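Local coordinates for protein probable UTP--glucose-1-phosphate uridylyltransferase YngB (PDB 7O2N) that catalyses the formation of UDP-glucose and diphosphate from UTP and alpha-D-glucose 1-phosphate, supplying glycolipid synthesis and wall teichoic acid glucosylation, at residues 50-55 against 96-101; 134-139 against 251-256; 155-160 against 243-248. All coordinates share one frame; numbering follows the deposited sequence.

Contact 1. Residues 50-55 against 96-101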
ATOM      1  N   ILE A  50       9.583 -12.796  21.436  1.00 64.79           N
ATOM      2  CA  ILE A  50       9.424 -13.990  20.617  1.00 61.75           C
ATOM      3  C   ILE A  50      10.630 -14.121  19.698  1.00 66.43           C
ATOM      4  O   ILE A  50      11.086 -13.142  19.113  1.00 69.68           O
ATOM      5  CB  ILE A  50       8.103 -13.988  19.824  1.00 52.82           C
ATOM      6  CG1 ILE A  50       6.897 -13.907  20.762  1.00 47.05           C
ATOM      7  CG2 ILE A  50       8.016 -15.198  18.901  1.00 46.08           C
ATOM      8  CD1 ILE A  50       6.931 -14.925  21.856  1.00 49.53           C
ATOM      9  N   GLU A  51      11.145 -15.351  19.585  1.00 71.20           N
ATOM     10  CA  GLU A  51      12.334 -15.588  18.778  1.00 69.78           C
ATOM     11  C   GLU A  51      11.976 -16.334  17.483  1.00 71.02           C
ATOM     12  O   GLU A  51      12.710 -16.229  16.511  1.00 64.36           O
ATOM     13  CB  GLU A  51      13.450 -16.192  19.635  1.00 64.47           C
ATOM     14  CG  GLU A  51      12.929 -17.047  20.789  1.00 79.66           C
ATOM     15  CD  GLU A  51      13.935 -17.634  21.771  1.00 98.67           C
ATOM     16  OE1 GLU A  51      14.999 -17.006  21.988  1.00109.62           O
ATOM     17  OE2 GLU A  51      13.637 -18.717  22.345  1.00 94.90           O
ATOM     18  N   ASP A  52      10.828 -17.038  17.451  1.00 73.24           N
ATOM     19  CA  ASP A  52      10.495 -17.907  16.330  1.00 72.10           C
ATOM     20  C   ASP A  52       9.015 -17.790  15.966  1.00 67.59           C
ATOM     21  O   ASP A  52       8.139 -18.050  16.785  1.00 69.44           O
ATOM     22  CB  ASP A  52      10.850 -19.368  16.626  1.00 83.11           C
ATOM     23  CG  ASP A  52      12.308 -19.628  17.001  1.00 92.99           C
ATOM     24  OD1 ASP A  52      13.216 -19.299  16.176  1.00 86.16           O
ATOM     25  OD2 ASP A  52      12.528 -20.192  18.107  1.00 91.25           O
ATOM     26  N   ILE A  53       8.760 -17.435  14.704  1.00 61.88           N
ATOM     27  CA  ILE A  53       7.424 -17.213  14.179  1.00 53.69           C
ATOM     28  C   ILE A  53       7.173 -18.193  13.029  1.00 55.56           C
ATOM     29  O   ILE A  53       8.024 -18.407  12.150  1.00 51.54           O
ATOM     30  CB  ILE A  53       7.303 -15.753  13.708  1.00 55.25           C
ATOM     31  CG1 ILE A  53       7.496 -14.764  14.861  1.00 57.82           C
ATOM     32  CG2 ILE A  53       5.995 -15.525  12.972  1.00 58.22           C
ATOM     33  CD1 ILE A  53       7.607 -13.305  14.446  1.00 52.11           C
ATOM     34  N   LEU A  54       5.982 -18.798  13.049  1.00 48.52           N
ATOM     35  CA  LEU A  54       5.522 -19.568  11.909  1.00 44.26           C
ATOM     36  C   LEU A  54       4.380 -18.805  11.251  1.00 47.62           C
ATOM     37  O   LEU A  54       3.377 -18.484  11.884  1.00 52.98           O
ATOM     38  CB  LEU A  54       5.026 -20.932  12.388  1.00 39.86           C
ATOM     39  CG  LEU A  54       4.402 -21.812  11.303  1.00 40.37           C
ATOM     40  CD1 LEU A  54       5.354 -22.051  10.129  1.00 41.00           C
ATOM     41  CD2 LEU A  54       3.985 -23.149  11.881  1.00 41.60           C
ATOM     42  N   ILE A  55       4.550 -18.498   9.971  1.00 45.81           N
ATOM     43  CA  ILE A  55       3.480 -17.886   9.211  1.00 42.77           C
ATOM     44  C   ILE A  55       2.810 -18.994   8.415  1.00 47.37           C
ATOM     45  O   ILE A  55       3.477 -19.738   7.697  1.00 52.40           O
ATOM     46  CB  ILE A  55       4.034 -16.788   8.289  1.00 42.44           C
ATOM     47  CG1 ILE A  55       4.759 -15.704   9.087  1.00 40.99           C
ATOM     48  CG2 ILE A  55       2.928 -16.229   7.406  1.00 41.87           C
ATOM     49  CD1 ILE A  55       5.405 -14.668   8.231  1.00 38.93           C
ATOM     50  N   LEU A  96      14.579  -9.468  12.733  1.00 61.33           N
ATOM     51  CA  LEU A  96      13.620  -9.367  13.819  1.00 55.10           C
ATOM     52  C   LEU A  96      13.423 -10.702  14.528  1.00 48.27           C
ATOM     53  O   LEU A  96      13.381 -10.745  15.742  1.00 59.81           O
ATOM     54  CB  LEU A  96      12.304  -8.846  13.245  1.00 56.59           C
ATOM     55  CG  LEU A  96      12.351  -7.391  12.806  1.00 53.47           C
ATOM     56  CD1 LEU A  96      11.532  -7.190  11.554  1.00 56.49           C
ATOM     57  CD2 LEU A  96      11.829  -6.519  13.924  1.00 53.30           C
ATOM     58  N   ALA A  97      13.250 -11.785  13.778  1.00 48.89           N
ATOM     59  CA  ALA A  97      12.927 -13.074  14.376  1.00 45.80           C
ATOM     60  C   ALA A  97      13.280 -14.146  13.361  1.00 45.21           C
ATOM     61  O   ALA A  97      13.664 -13.815  12.247  1.00 51.01           O
ATOM     62  CB  ALA A  97      11.458 -13.135  14.712  1.00 51.38           C
ATOM     63  N   ASN A  98      13.175 -15.417  13.746  1.00 48.34           N
ATOM     64  CA  ASN A  98      13.410 -16.483  12.790  1.00 50.34           C
ATOM     65  C   ASN A  98      12.061 -16.843  12.194  1.00 49.14           C
ATOM     66  O   ASN A  98      11.210 -17.378  12.909  1.00 46.79           O
ATOM     67  CB  ASN A  98      14.027 -17.726  13.437  1.00 59.94           C
ATOM     68  CG  ASN A  98      15.357 -17.477  14.111  1.00 62.90           C
ATOM     69  OD1 ASN A  98      16.205 -16.742  13.592  1.00 62.91           O
ATOM     70  ND2 ASN A  98      15.541 -18.106  15.260  1.00 64.64           N
ATOM     71  N   ILE A  99      11.893 -16.538  10.901  1.00 45.45           N
ATOM     72  CA  ILE A  99      10.583 -16.622  10.286  1.00 47.89           C
ATOM     73  C   ILE A  99      10.468 -17.931   9.513  1.00 47.40           C
ATOM     74  O   ILE A  99      11.166 -18.110   8.518  1.00 49.18           O
ATOM     75  CB  ILE A  99      10.347 -15.413   9.369  1.00 45.96           C
ATOM     76  CG1 ILE A  99      10.716 -14.085  10.025  1.00 46.02           C
ATOM     77  CG2 ILE A  99       8.910 -15.393   8.894  1.00 49.95           C
ATOM     78  CD1 ILE A  99       9.945 -13.785  11.281  1.00 46.21           C
ATOM     79  N   HIS A 100       9.563 -18.805   9.963  1.00 49.24           N
ATOM     80  CA  HIS A 100       9.266 -20.063   9.285  1.00 56.64           C
ATOM     81  C   HIS A 100       7.941 -19.938   8.528  1.00 53.28           C
ATOM     82  O   HIS A 100       7.102 -19.144   8.926  1.00 51.72           O
ATOM     83  CB  HIS A 100       9.198 -21.192  10.327  1.00 64.27           C
ATOM     84  CG  HIS A 100      10.415 -21.294  11.188  1.00 66.68           C
ATOM     85  ND1 HIS A 100      10.920 -20.225  11.895  1.00 68.94           N
ATOM     86  CD2 HIS A 100      11.232 -22.328  11.462  1.00 69.56           C
ATOM     87  CE1 HIS A 100      11.999 -20.592  12.548  1.00 60.61           C
ATOM     88  NE2 HIS A 100      12.204 -21.879  12.309  1.00 66.30           N
ATOM     89  N   TYR A 101       7.757 -20.727   7.457  1.00 50.43           N
ATOM     90  CA  TYR A 101       6.521 -20.747   6.677  1.00 49.75           C
ATOM     91  C   TYR A 101       5.977 -22.159   6.484  1.00 47.26           C
ATOM     92  O   TYR A 101       6.716 -23.128   6.346  1.00 58.19           O
ATOM     93  CB  TYR A 101       6.730 -20.176   5.278  1.00 52.13           C
ATOM     94  CG  TYR A 101       7.308 -18.798   5.343  1.00 65.21           C
ATOM     95  CD1 TYR A 101       6.510 -17.703   5.635  1.00 73.80           C
ATOM     96  CD2 TYR A 101       8.668 -18.605   5.200  1.00 72.22           C
ATOM     97  CE1 TYR A 101       7.056 -16.432   5.754  1.00 85.35           C
ATOM     98  CE2 TYR A 101       9.229 -17.342   5.316  1.00 88.96           C
ATOM     99  CZ  TYR A 101       8.422 -16.250   5.605  1.00 88.63           C
ATOM    100  OH  TYR A 101       8.963 -14.997   5.705  1.00 82.10           O
TER

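Contact 2. Residues 134-139 against 251-256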
ATOM      1  N   ILE A 134      -3.232  -2.519  14.974  1.00 48.60           N
ATOM      2  CA  ILE A 134      -1.924  -2.192  15.524  1.00 48.94           C
ATOM      3  C   ILE A 134      -2.136  -1.590  16.912  1.00 51.99           C
ATOM      4  O   ILE A 134      -3.074  -0.834  17.119  1.00 58.96           O
ATOM      5  CB  ILE A 134      -1.127  -1.294  14.550  1.00 45.87           C
ATOM      6  CG1 ILE A 134      -0.731  -2.074  13.288  1.00 43.73           C
ATOM      7  CG2 ILE A 134       0.053  -0.591  15.216  1.00 36.18           C
ATOM      8  CD1 ILE A 134      -0.637  -1.230  12.004  1.00 41.89           C
ATOM      9  N   MET A 135      -1.290  -1.985  17.869  1.00 52.33           N
ATOM     10  CA  MET A 135      -1.295  -1.471  19.228  1.00 49.86           C
ATOM     11  C   MET A 135      -0.035  -0.638  19.431  1.00 58.21           C
ATOM     12  O   MET A 135       1.077  -1.096  19.164  1.00 70.47           O
ATOM     13  CB  MET A 135      -1.263  -2.622  20.228  1.00 54.04           C
ATOM     14  CG  MET A 135      -2.561  -3.381  20.319  1.00 64.15           C
ATOM     15  SD  MET A 135      -3.594  -2.928  21.723  1.00 72.01           S
ATOM     16  CE  MET A 135      -3.131  -1.207  21.864  1.00 70.10           C
ATOM     17  N   VAL A 136      -0.217   0.598  19.904  1.00 59.54           N
ATOM     18  CA  VAL A 136       0.898   1.422  20.327  1.00 57.17           C
ATOM     19  C   VAL A 136       0.870   1.472  21.848  1.00 54.55           C
ATOM     20  O   VAL A 136      -0.151   1.850  22.423  1.00 54.49           O
ATOM     21  CB  VAL A 136       0.798   2.818  19.687  1.00 62.62           C
ATOM     22  CG1 VAL A 136       2.081   3.618  19.867  1.00 63.22           C
ATOM     23  CG2 VAL A 136       0.452   2.714  18.203  1.00 54.39           C
ATOM     24  N   SER A 137       1.989   1.053  22.466  1.00 58.58           N
ATOM     25  CA  SER A 137       2.033   0.669  23.872  1.00 64.20           C
ATOM     26  C   SER A 137       3.410   0.936  24.471  1.00 64.25           C
ATOM     27  O   SER A 137       4.407   0.846  23.771  1.00 75.44           O
ATOM     28  CB  SER A 137       1.675  -0.780  24.034  1.00 62.25           C
ATOM     29  OG  SER A 137       0.406  -1.030  23.476  1.00 69.77           O
ATOM     30  N   GLU A 138       3.454   1.217  25.780  1.00 71.18           N
ATOM     31  CA  GLU A 138       4.724   1.310  26.487  1.00 85.40           C
ATOM     32  C   GLU A 138       5.299  -0.101  26.621  1.00 81.77           C
ATOM     33  O   GLU A 138       6.497  -0.339  26.471  1.00 90.11           O
ATOM     34  CB  GLU A 138       4.541   2.001  27.842  1.00 94.14           C
ATOM     35  CG  GLU A 138       3.978   3.403  27.724  1.00104.32           C
ATOM     36  CD  GLU A 138       3.921   4.149  29.043  1.00116.25           C
ATOM     37  OE1 GLU A 138       4.506   5.243  29.123  1.00123.93           O
ATOM     38  OE2 GLU A 138       3.285   3.636  29.984  1.00122.85           O
ATOM     39  N   THR A 139       4.403  -1.040  26.908  1.00 68.04           N
ATOM     40  CA  THR A 139       4.681  -2.458  26.949  1.00 62.72           C
ATOM     41  C   THR A 139       3.991  -3.123  25.753  1.00 69.08           C
ATOM     42  O   THR A 139       2.758  -3.114  25.649  1.00 69.31           O
ATOM     43  CB  THR A 139       4.130  -2.964  28.282  1.00 62.05           C
ATOM     44  OG1 THR A 139       5.063  -2.566  29.278  1.00 76.59           O
ATOM     45  CG2 THR A 139       3.893  -4.454  28.347  1.00 62.60           C
ATOM     46  N   ASN A 251      -2.927   1.964  22.766  1.00 60.48           N
ATOM     47  CA  ASN A 251      -3.881   2.549  21.835  1.00 54.18           C
ATOM     48  C   ASN A 251      -4.007   1.692  20.591  1.00 55.18           C
ATOM     49  O   ASN A 251      -2.995   1.359  19.974  1.00 60.25           O
ATOM     50  CB  ASN A 251      -3.459   3.934  21.362  1.00 56.77           C
ATOM     51  CG  ASN A 251      -3.891   4.995  22.345  1.00 69.58           C
ATOM     52  OD1 ASN A 251      -5.055   5.011  22.764  1.00 80.38           O
ATOM     53  ND2 ASN A 251      -2.952   5.836  22.755  1.00 69.27           N
ATOM     54  N   ARG A 252      -5.256   1.392  20.213  1.00 53.48           N
ATOM     55  CA  ARG A 252      -5.529   0.333  19.254  1.00 58.88           C
ATOM     56  C   ARG A 252      -6.130   0.854  17.941  1.00 63.21           C
ATOM     57  O   ARG A 252      -7.191   1.475  17.926  1.00 76.10           O
ATOM     58  CB  ARG A 252      -6.450  -0.695  19.904  1.00 63.88           C
ATOM     59  CG  ARG A 252      -7.115  -1.596  18.883  1.00 63.74           C
ATOM     60  CD  ARG A 252      -7.858  -2.743  19.504  1.00 73.34           C
ATOM     61  NE  ARG A 252      -8.477  -3.385  18.353  1.00 96.80           N
ATOM     62  CZ  ARG A 252      -9.719  -3.140  17.954  1.00 93.45           C
ATOM     63  NH1 ARG A 252     -10.467  -2.297  18.660  1.00 73.66           N
ATOM     64  NH2 ARG A 252     -10.196  -3.762  16.881  1.00 77.95           N
ATOM     65  N   TYR A 253      -5.478   0.534  16.816  1.00 60.41           N
ATOM     66  CA  TYR A 253      -5.936   0.964  15.505  1.00 57.05           C
ATOM     67  C   TYR A 253      -6.323  -0.241  14.662  1.00 63.97           C
ATOM     68  O   TYR A 253      -5.444  -0.944  14.160  1.00 70.89           O
ATOM     69  CB  TYR A 253      -4.842   1.763  14.806  1.00 49.98           C
ATOM     70  CG  TYR A 253      -4.354   2.888  15.666  1.00 50.44           C
ATOM     71  CD1 TYR A 253      -5.167   3.975  15.960  1.00 53.56           C
ATOM     72  CD2 TYR A 253      -3.103   2.827  16.233  1.00 51.11           C
ATOM     73  CE1 TYR A 253      -4.737   4.997  16.788  1.00 61.06           C
ATOM     74  CE2 TYR A 253      -2.649   3.850  17.047  1.00 63.05           C
ATOM     75  CZ  TYR A 253      -3.468   4.928  17.336  1.00 65.16           C
ATOM     76  OH  TYR A 253      -2.997   5.922  18.145  1.00 72.79           O
ATOM     77  N   ASP A 254      -7.644  -0.458  14.536  1.00 57.96           N
ATOM     78  CA  ASP A 254      -8.169  -1.541  13.723  1.00 50.51           C
ATOM     79  C   ASP A 254      -7.848  -1.236  12.262  1.00 54.78           C
ATOM     80  O   ASP A 254      -7.956  -0.086  11.827  1.00 56.42           O
ATOM     81  CB  ASP A 254      -9.644  -1.805  14.033  1.00 51.55           C
ATOM     82  CG  ASP A 254     -10.437  -2.427  12.890  1.00 63.06           C
ATOM     83  OD1 ASP A 254     -10.498  -1.810  11.785  1.00 80.34           O
ATOM     84  OD2 ASP A 254     -11.007  -3.512  13.101  1.00 73.33           O
ATOM     85  N   ILE A 255      -7.405  -2.271  11.527  1.00 52.54           N
ATOM     86  CA  ILE A 255      -7.070  -2.142  10.116  1.00 47.34           C
ATOM     87  C   ILE A 255      -7.818  -3.183   9.274  1.00 49.08           C
ATOM     88  O   ILE A 255      -7.282  -3.663   8.273  1.00 54.61           O
ATOM     89  CB  ILE A 255      -5.542  -2.223   9.922  1.00 43.88           C
ATOM     90  CG1 ILE A 255      -4.957  -3.543  10.437  1.00 43.29           C
ATOM     91  CG2 ILE A 255      -4.875  -1.032  10.572  1.00 47.74           C
ATOM     92  CD1 ILE A 255      -3.450  -3.620  10.395  1.00 42.25           C
ATOM     93  N   GLY A 256      -9.057  -3.518   9.664  1.00 46.67           N
ATOM     94  CA  GLY A 256      -9.874  -4.488   8.950  1.00 46.80           C
ATOM     95  C   GLY A 256     -10.594  -3.904   7.728  1.00 47.35           C
ATOM     96  O   GLY A 256     -11.097  -4.640   6.895  1.00 55.97           O
TER

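Contact 3. Residues 155-160 against 243-248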
ATOM      1  N   GLU A 155      -4.493 -20.660  29.404  1.00 77.03           N
ATOM      2  CA  GLU A 155      -4.749 -19.989  28.138  1.00 74.78           C
ATOM      3  C   GLU A 155      -5.209 -18.565  28.439  1.00 69.51           C
ATOM      4  O   GLU A 155      -6.294 -18.379  28.976  1.00 74.74           O
ATOM      5  CB  GLU A 155      -5.807 -20.753  27.333  1.00 76.46           C
ATOM      6  CG  GLU A 155      -5.301 -22.006  26.624  1.00 94.91           C
ATOM      7  CD  GLU A 155      -4.989 -23.253  27.449  1.00112.99           C
ATOM      8  OE1 GLU A 155      -5.290 -23.264  28.670  1.00109.82           O
ATOM      9  OE2 GLU A 155      -4.430 -24.225  26.868  1.00116.58           O
ATOM     10  N   VAL A 156      -4.360 -17.579  28.122  1.00 60.75           N
ATOM     11  CA  VAL A 156      -4.657 -16.164  28.298  1.00 64.43           C
ATOM     12  C   VAL A 156      -5.095 -15.535  26.969  1.00 67.85           C
ATOM     13  O   VAL A 156      -4.577 -15.862  25.906  1.00 70.62           O
ATOM     14  CB  VAL A 156      -3.513 -15.390  29.002  1.00 64.37           C
ATOM     15  CG1 VAL A 156      -2.337 -16.260  29.426  1.00 66.95           C
ATOM     16  CG2 VAL A 156      -3.057 -14.128  28.283  1.00 54.91           C
ATOM     17  N   VAL A 157      -6.087 -14.638  27.044  1.00 64.11           N
ATOM     18  CA  VAL A 157      -6.637 -13.911  25.907  1.00 58.61           C
ATOM     19  C   VAL A 157      -6.361 -12.418  26.113  1.00 59.46           C
ATOM     20  O   VAL A 157      -6.345 -11.934  27.239  1.00 64.24           O
ATOM     21  CB  VAL A 157      -8.149 -14.195  25.758  1.00 50.31           C
ATOM     22  CG1 VAL A 157      -8.926 -12.944  25.440  1.00 54.18           C
ATOM     23  CG2 VAL A 157      -8.474 -15.272  24.741  1.00 49.22           C
ATOM     24  N   GLY A 158      -6.142 -11.687  25.016  1.00 60.03           N
ATOM     25  CA  GLY A 158      -5.937 -10.245  25.033  1.00 62.30           C
ATOM     26  C   GLY A 158      -7.225  -9.492  24.693  1.00 67.85           C
ATOM     27  O   GLY A 158      -7.849  -9.746  23.658  1.00 70.61           O
ATOM     28  N   VAL A 159      -7.616  -8.564  25.584  1.00 69.28           N
ATOM     29  CA  VAL A 159      -8.922  -7.919  25.514  1.00 59.90           C
ATOM     30  C   VAL A 159      -8.811  -6.405  25.696  1.00 64.97           C
ATOM     31  O   VAL A 159      -7.823  -5.864  26.219  1.00 57.41           O
ATOM     32  CB  VAL A 159      -9.951  -8.523  26.493  1.00 53.88           C
ATOM     33  CG1 VAL A 159     -10.414  -9.901  26.049  1.00 47.78           C
ATOM     34  CG2 VAL A 159      -9.483  -8.516  27.952  1.00 51.58           C
ATOM     35  N   GLN A 160      -9.875  -5.750  25.209  1.00 69.48           N
ATOM     36  CA  GLN A 160     -10.195  -4.342  25.408  1.00 65.35           C
ATOM     37  C   GLN A 160     -11.717  -4.180  25.283  1.00 64.97           C
ATOM     38  O   GLN A 160     -12.403  -5.005  24.671  1.00 55.99           O
ATOM     39  CB  GLN A 160      -9.440  -3.480  24.391  1.00 51.96           C
ATOM     40  CG  GLN A 160      -8.015  -3.144  24.798  1.00 49.15           C
ATOM     41  CD  GLN A 160      -7.438  -2.133  23.846  1.00 57.10           C
ATOM     42  OE1 GLN A 160      -8.006  -1.912  22.774  1.00 68.25           O
ATOM     43  NE2 GLN A 160      -6.336  -1.490  24.231  1.00 55.05           N
ATOM     44  N   ILE A 243     -10.429 -19.760  32.003  1.00 89.39           N
ATOM     45  CA  ILE A 243      -9.358 -19.039  31.331  1.00 81.82           C
ATOM     46  C   ILE A 243      -9.177 -17.662  31.960  1.00 71.15           C
ATOM     47  O   ILE A 243      -9.963 -17.239  32.793  1.00 71.87           O
ATOM     48  CB  ILE A 243      -9.804 -18.874  29.866  1.00 90.83           C
ATOM     49  CG1 ILE A 243      -9.826 -20.204  29.111  1.00 96.30           C
ATOM     50  CG2 ILE A 243      -9.026 -17.798  29.124  1.00 90.72           C
ATOM     51  CD1 ILE A 243     -10.178 -20.061  27.640  1.00104.15           C
ATOM     52  N   HIS A 244      -8.129 -16.962  31.531  1.00 69.22           N
ATOM     53  CA  HIS A 244      -7.825 -15.614  31.981  1.00 72.78           C
ATOM     54  C   HIS A 244      -7.745 -14.666  30.784  1.00 76.49           C
ATOM     55  O   HIS A 244      -7.632 -15.116  29.647  1.00 77.88           O
ATOM     56  CB  HIS A 244      -6.543 -15.609  32.820  1.00 67.56           C
ATOM     57  CG  HIS A 244      -6.706 -16.290  34.136  1.00 78.07           C
ATOM     58  ND1 HIS A 244      -7.564 -17.361  34.319  1.00 78.46           N
ATOM     59  CD2 HIS A 244      -6.116 -16.073  35.327  1.00 80.10           C
ATOM     60  CE1 HIS A 244      -7.490 -17.777  35.564  1.00 85.50           C
ATOM     61  NE2 HIS A 244      -6.607 -17.003  36.203  1.00 86.05           N
ATOM     62  N   ALA A 245      -7.835 -13.353  31.057  1.00 71.24           N
ATOM     63  CA  ALA A 245      -7.769 -12.315  30.042  1.00 60.75           C
ATOM     64  C   ALA A 245      -7.039 -11.093  30.591  1.00 62.40           C
ATOM     65  O   ALA A 245      -7.261 -10.678  31.727  1.00 72.68           O
ATOM     66  CB  ALA A 245      -9.156 -11.962  29.572  1.00 56.70           C
ATOM     67  N   ARG A 246      -6.159 -10.520  29.773  1.00 62.08           N
ATOM     68  CA  ARG A 246      -5.515  -9.267  30.113  1.00 64.20           C
ATOM     69  C   ARG A 246      -6.269  -8.120  29.438  1.00 71.29           C
ATOM     70  O   ARG A 246      -6.577  -8.191  28.252  1.00 72.13           O
ATOM     71  CB  ARG A 246      -4.060  -9.290  29.637  1.00 58.71           C
ATOM     72  CG  ARG A 246      -3.356  -7.946  29.747  1.00 57.30           C
ATOM     73  CD  ARG A 246      -2.831  -7.874  31.160  1.00 64.58           C
ATOM     74  NE  ARG A 246      -1.713  -6.961  31.305  1.00 67.70           N
ATOM     75  CZ  ARG A 246      -1.844  -5.651  31.402  1.00 68.88           C
ATOM     76  NH1 ARG A 246      -3.055  -5.124  31.355  1.00 79.63           N
ATOM     77  NH2 ARG A 246      -0.779  -4.878  31.548  1.00 74.19           N
ATOM     78  N   LEU A 247      -6.579  -7.065  30.206  1.00 70.99           N
ATOM     79  CA  LEU A 247      -6.955  -5.798  29.603  1.00 61.66           C
ATOM     80  C   LEU A 247      -5.667  -5.150  29.112  1.00 67.58           C
ATOM     81  O   LEU A 247      -4.667  -5.122  29.824  1.00 65.49           O
ATOM     82  CB  LEU A 247      -7.670  -4.922  30.631  1.00 68.57           C
ATOM     83  CG  LEU A 247      -8.427  -3.715  30.067  1.00 75.94           C
ATOM     84  CD1 LEU A 247      -9.856  -4.056  29.629  1.00 69.40           C
ATOM     85  CD2 LEU A 247      -8.420  -2.582  31.080  1.00 76.96           C
ATOM     86  N   LEU A 248      -5.690  -4.689  27.863  1.00 64.90           N
ATOM     87  CA  LEU A 248      -4.478  -4.249  27.203  1.00 64.78           C
ATOM     88  C   LEU A 248      -4.316  -2.742  27.365  1.00 76.12           C
ATOM     89  O   LEU A 248      -5.245  -1.968  27.119  1.00 75.99           O
ATOM     90  CB  LEU A 248      -4.577  -4.637  25.727  1.00 64.76           C
ATOM     91  CG  LEU A 248      -4.535  -6.136  25.442  1.00 64.82           C
ATOM     92  CD1 LEU A 248      -5.114  -6.447  24.075  1.00 59.44           C
ATOM     93  CD2 LEU A 248      -3.117  -6.653  25.541  1.00 65.24           C
TER

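Contact 1. Residues 50-55 against 96-101
Strands 52-55 and 98-101 run parallel, their axes 4.6 Å apart at the closest and 26° from aligned, with D52, I53, L54 and I55 level with N98, I99, H100 and Y101. The backbone bonds follow the parallel pattern, both partners of a residue on one strand being two residues apart on the other: I53 N gives to N98 O, I53 O takes H100 N almost along its C=O axis at 2.7 Å, and I55 N gives to H100 O. Ahead of them N98 N reaches E51 O from above the carbonyl plane.

On the face of D52, L54, N98 and H100, D52 and N98 lie side by side. In each, CG is anti to the carbonyl carbon, so carboxylate and amide point the same way with planes only 27° apart. N98 ND2 meets D52 OD1 nearly along its C-O axis at 2.8 Å, a bond within the amide plane. The H100 ring is turned so that ND1 faces N98 O and I53 O, with a weak bond to each and N98 O in the ring plane. L54, with CG anti to the backbone N (chi1 175°), brings CD1 to 3.9 Å from H100 CB.

These are neighbouring strands of the central sheet of the GT-A nucleotidyltransferase fold; strand 6-11 pairs with the other edge of 52-57, and helices 62-67, 72-79 and 84-93 fill the connection between the two.

The face of I53, I55, I99 and Y101 is mainly apolar. I53 CD1 sits 3.9 Å from the CB of A97, just ahead of the strand, and touches I99 CD1. Two residues further along, I55 CD1 touches both I99 CG2, 3.6 Å away, and Y101 CE1, 3.5 Å away, while I53 also packs on V42 of helix 37-47.

Contact 2. Residues 134-139 against 251-256
A two-stranded antiparallel sheet, separate from the main sheet of the GT-A fold, is made by strands 134-136 and 251-254. I134 with Y253 and V136 with N251 are hydrogen-bonded pairs, each closed by two backbone bonds; M135 and R252 form the non-hydrogen-bonded pair between them. Y253 N meets I134 O nearly along the C=O axis at 2.8 Å, whereas I134 N approaches Y253 O from above the carbonyl plane.

On one face V136 CG2 comes in at the edge of the Y253 ring, in its plane and 3.5 Å from CE2. The I134 and I255 side chains cross obliquely, their CD1 atoms 4.0 Å apart, I255 lying just past the strand. Helix 258-269 packs on V136, Y253 and I255 through I268 and A264. On the other face, M135 bends at chi2 and chi3, bringing CE against the N251 carbonyl and to 3.9 Å from R252 CB. D254 OD1 accepts G256 N in an Asx turn at the end of the strand.

The extended R252 chain carries its guanidinium away from M135 to Y170 OH, which NH2 meets in a hydrogen bond; D133 and D254, both only at long range, may partly balance its charge.

Contact 3. Residues 155-160 against 243-248
Q160, at the end of segment 155-160, reaches across to the last residue of 243-248. Its CB starts a chain whose CG is anti to the carbonyl carbon (chi1 -84°). CG passes L248 CB at 3.9 Å, the two side chains crossing at about a right angle. Extended beyond CG (chi2 -171°), the chain carries CD to 3.9 Å from L248 O and NE2 to 3.1 Å from the same oxygen. That last approach is a nearly straight hydrogen bond, in the amide plane of Q160 but well above the carbonyl plane of L248. NE2 thus has two backbone acceptors, L248 O and, weakly, G250 O, while OE1, the other branch of the amide, lies against the R252 side chain.

Behind Q160 the strands 156-160 and 244-247 run parallel, 31° from aligned. V157 N gives to H244 O, V157 O takes R246 N, V159 N gives to R246 O and V159 O takes L248 N at 2.9 Å; the last three bonds lie nearly along their C=O axes. The L248 side chain, with CG anti to the carbonyl carbon, folds back toward V159, its CG 3.4 Å from V159 O, and CD1 lies 3.8 Å from the backbone C of G158, which has no side chain there. On the face of V157, V159, A245 and L247, V159 CG2 and A245 CB meet at 3.8 Å, and V157 CG1 is a looser neighbour of A245 CB.

Within the mixed sheet of the GT-A fold, strand 156-161 also pairs antiparallel with 201-204 and 206-210, and 244-247 with 182-190. Helix 230-240 covers V157 and I243 through L234, while helix 141-152 packs on V156 and R246 from the other face.

Contacts 1 and 3 both reach the mixed sheet, yet their centres are 23 Å apart and their nearest atoms about 12 Å. Contact 2 belongs to the separate two-stranded sheet, its centre 21 Å from that of contact 1 and 15 Å from that of contact 3. Only contacts 2 and 3 touch: R252 CD lies 3.4 Å from Q160 OE1, and M135 SD is 4.0 Å from Q160 NE2. After the short link 248-250, strand 244-247 is followed by 251-254, and both segments of contact 3 fall between the two of contact 2, whereas contact 1 closes earlier in the chain. All three belong to the nucleotidyltransferase domain.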